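Local coordinates for dextranase (Pseudarthrobacter oxydans, PDB 6NZS), which hydrolyses internal alpha-1,6-glucosidic linkages in dextran, as an endo-acting enzyme of glycoside hydrolase family 49, at residues G417-N422 and S453-D458. Residues are numbered along the deposited sequence; the frame is centred on the assembly and turned at random.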
loop_
_atom_site.group_PDB
_atom_site.type_symbol
_atom_site.label_atom_id
_atom_site.label_comp_id
_atom_site.label_asym_id
_atom_site.label_seq_id
_atom_site.Cartn_x
_atom_site.Cartn_y
_atom_site.Cartn_z
ATOM N N GLY A 417 -13.899 1.512 9.823
ATOM C CA GLY A 417 -15.009 2.413 10.076
ATOM C C GLY A 417 -15.639 3.005 8.830
ATOM O O GLY A 417 -15.796 2.310 7.816
ATOM N N TRP A 418 -16.001 4.294 8.916
ATOM C CA TRP A 418 -16.684 5.091 7.888
ATOM C C TRP A 418 -18.191 4.845 7.805
ATOM O O TRP A 418 -18.942 5.767 7.475
ATOM C CB TRP A 418 -16.064 4.962 6.491
ATOM C CG TRP A 418 -14.673 5.537 6.311
ATOM C CD1 TRP A 418 -13.552 4.851 5.924
ATOM C CD2 TRP A 418 -14.275 6.915 6.446
ATOM N NE1 TRP A 418 -12.480 5.710 5.836
ATOM C CE2 TRP A 418 -12.895 6.979 6.153
ATOM C CE3 TRP A 418 -14.946 8.092 6.810
ATOM C CZ2 TRP A 418 -12.174 8.173 6.192
ATOM C CZ3 TRP A 418 -14.227 9.282 6.845
ATOM C CH2 TRP A 418 -12.850 9.310 6.547
ATOM N N THR A 419 -18.635 3.611 8.021
ATOM C CA THR A 419 -20.055 3.278 8.072
ATOM C C THR A 419 -20.225 2.157 9.083
ATOM O O THR A 419 -19.260 1.449 9.394
ATOM C CB THR A 419 -20.603 2.795 6.712
ATOM O OG1 THR A 419 -20.092 1.489 6.399
ATOM C CG2 THR A 419 -20.277 3.735 5.572
ATOM N N PRO A 420 -21.439 1.947 9.598
ATOM C CA PRO A 420 -21.701 0.701 10.328
ATOM C C PRO A 420 -21.481 -0.490 9.403
ATOM O O PRO A 420 -21.751 -0.421 8.202
ATOM C CB PRO A 420 -23.180 0.827 10.729
ATOM C CG PRO A 420 -23.454 2.293 10.705
ATOM C CD PRO A 420 -22.610 2.843 9.597
ATOM N N ARG A 421 -20.956 -1.582 9.964
ATOM C CA ARG A 421 -20.626 -2.762 9.175
ATOM C C ARG A 421 -20.946 -4.021 9.966
ATOM O O ARG A 421 -20.989 -4.009 11.199
ATOM C CB ARG A 421 -19.142 -2.778 8.765
ATOM C CG ARG A 421 -18.745 -1.610 7.889
ATOM C CD ARG A 421 -17.257 -1.642 7.521
ATOM N NE ARG A 421 -16.819 -0.368 6.949
ATOM C CZ ARG A 421 -17.033 0.007 5.692
ATOM N NH1 ARG A 421 -17.681 -0.797 4.847
ATOM N NH2 ARG A 421 -16.603 1.188 5.272
ATOM N N ASN A 422 -21.170 -5.115 9.227
ATOM C CA ASN A 422 -21.292 -6.460 9.782
ATOM C C ASN A 422 -20.062 -7.245 9.336
ATOM O O ASN A 422 -19.925 -7.570 8.151
ATOM C CB ASN A 422 -22.574 -7.131 9.295
ATOM C CG ASN A 422 -23.803 -6.607 10.001
ATOM O OD1 ASN A 422 -23.818 -6.451 11.218
ATOM N ND2 ASN A 422 -24.853 -6.328 9.230
ATOM N N SER A 453 -12.860 4.988 11.585
ATOM C CA SER A 453 -13.213 6.389 11.419
ATOM C C SER A 453 -14.702 6.597 11.678
ATOM O O SER A 453 -15.523 5.682 11.518
ATOM C CB SER A 453 -12.877 6.857 10.003
ATOM O OG SER A 453 -13.174 8.242 9.839
ATOM N N SER A 454 -15.046 7.820 12.076
ATOM C CA SER A 454 -16.439 8.243 12.154
ATOM C C SER A 454 -17.060 8.253 10.753
ATOM O O SER A 454 -16.397 7.997 9.748
ATOM C CB SER A 454 -16.505 9.609 12.828
ATOM O OG SER A 454 -15.694 10.539 12.133
ATOM N N HIS A 455 -18.358 8.574 10.684
ATOM C CA HIS A 455 -19.122 8.356 9.457
ATOM C C HIS A 455 -18.731 9.334 8.354
ATOM O O HIS A 455 -18.634 10.541 8.580
ATOM C CB HIS A 455 -20.615 8.490 9.743
ATOM C CG HIS A 455 -21.477 7.732 8.781
ATOM N ND1 HIS A 455 -21.660 8.126 7.473
ATOM C CD2 HIS A 455 -22.192 6.592 8.936
ATOM C CE1 HIS A 455 -22.458 7.264 6.865
ATOM N NE2 HIS A 455 -22.795 6.325 7.730
ATOM N N TRP A 456 -18.555 8.805 7.139
ATOM C CA TRP A 456 -18.182 9.642 5.999
ATOM C C TRP A 456 -19.216 10.727 5.710
ATOM O O TRP A 456 -18.865 11.784 5.178
ATOM C CB TRP A 456 -17.943 8.784 4.751
ATOM C CG TRP A 456 -19.191 8.157 4.182
ATOM C CD1 TRP A 456 -19.698 6.929 4.480
ATOM C CD2 TRP A 456 -20.078 8.731 3.211
ATOM N NE1 TRP A 456 -20.849 6.698 3.756
ATOM C CE2 TRP A 456 -21.103 7.792 2.971
ATOM C CE3 TRP A 456 -20.106 9.951 2.524
ATOM C CZ2 TRP A 456 -22.145 8.034 2.074
ATOM C CZ3 TRP A 456 -21.139 10.190 1.634
ATOM C CH2 TRP A 456 -22.146 9.236 1.417
ATOM N N GLU A 457 -20.487 10.485 6.036
ATOM C CA GLU A 457 -21.512 11.485 5.749
ATOM C C GLU A 457 -21.370 12.711 6.643
ATOM O O GLU A 457 -21.789 13.812 6.260
ATOM C CB GLU A 457 -22.904 10.880 5.912
ATOM C CG GLU A 457 -23.309 9.926 4.800
ATOM C CD GLU A 457 -24.571 9.142 5.127
ATOM O OE1 GLU A 457 -25.119 9.321 6.233
ATOM O OE2 GLU A 457 -25.010 8.341 4.277
ATOM N N ASP A 458 -20.805 12.540 7.840
ATOM C CA ASP A 458 -20.634 13.652 8.780
ATOM C C ASP A 458 -19.666 13.147 9.855
ATOM O O ASP A 458 -20.079 12.529 10.836
ATOM C CB ASP A 458 -21.950 14.099 9.388
ATOM C CG ASP A 458 -21.799 15.318 10.295
ATOM O OD1 ASP A 458 -20.653 15.727 10.588
ATOM O OD2 ASP A 458 -22.840 15.871 10.716
#
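Trp-418 and Ser-453 illustrate how loops on successive coils of a beta-solenoid are joined by backbone bonds and a large aromatic side chain, with smaller contacts beside it. The Trp-418 amide gives a straight hydrogen bond to Ser-453 O (3.0 Å, 175° at the hydrogen), from above the carbonyl plane. Trp-418 O accepts from Trp-456 N at 3.1 Å, in plane on a lone pair, and also lies over the centre of the His-455 ring.

From CB, CG stands beside the residue's own backbone N (chi1 -67°), and the second torsion (120°) turns the six-membered ring over Ser-453. CD2 and CE2 lie over Ser-453 CB, which makes a CH-pi contact 3.8 Å from the centroid of the Trp-418 six-membered ring. Farther out, Trp-418 CZ3 meets Ser-453 OG at 3.3 Å, over the same face but toward the rim, with CH2 and CZ2 near the same oxygen. Trp-418 CE3 reaches Ser-454 O and the CB of Trp-456 (3.7 Å), while NE1 turns elsewhere, to Asp-389 OD2. An alanine at Trp-418 would probably leave Ser-453 without its aromatic cover and Asp-389 without this donor. In the next residue, Thr-419 CG2 touches the edge of Trp-456 at CD1 (3.4 Å), and Pro-420 CD packs against His-455 CD2.

Both loops follow neighbouring parallel strands, 414-415 and 450-452, and lead into another parallel pair, 423-435 and 469-482; Pro-420 also rests on Thr-469 of the latter.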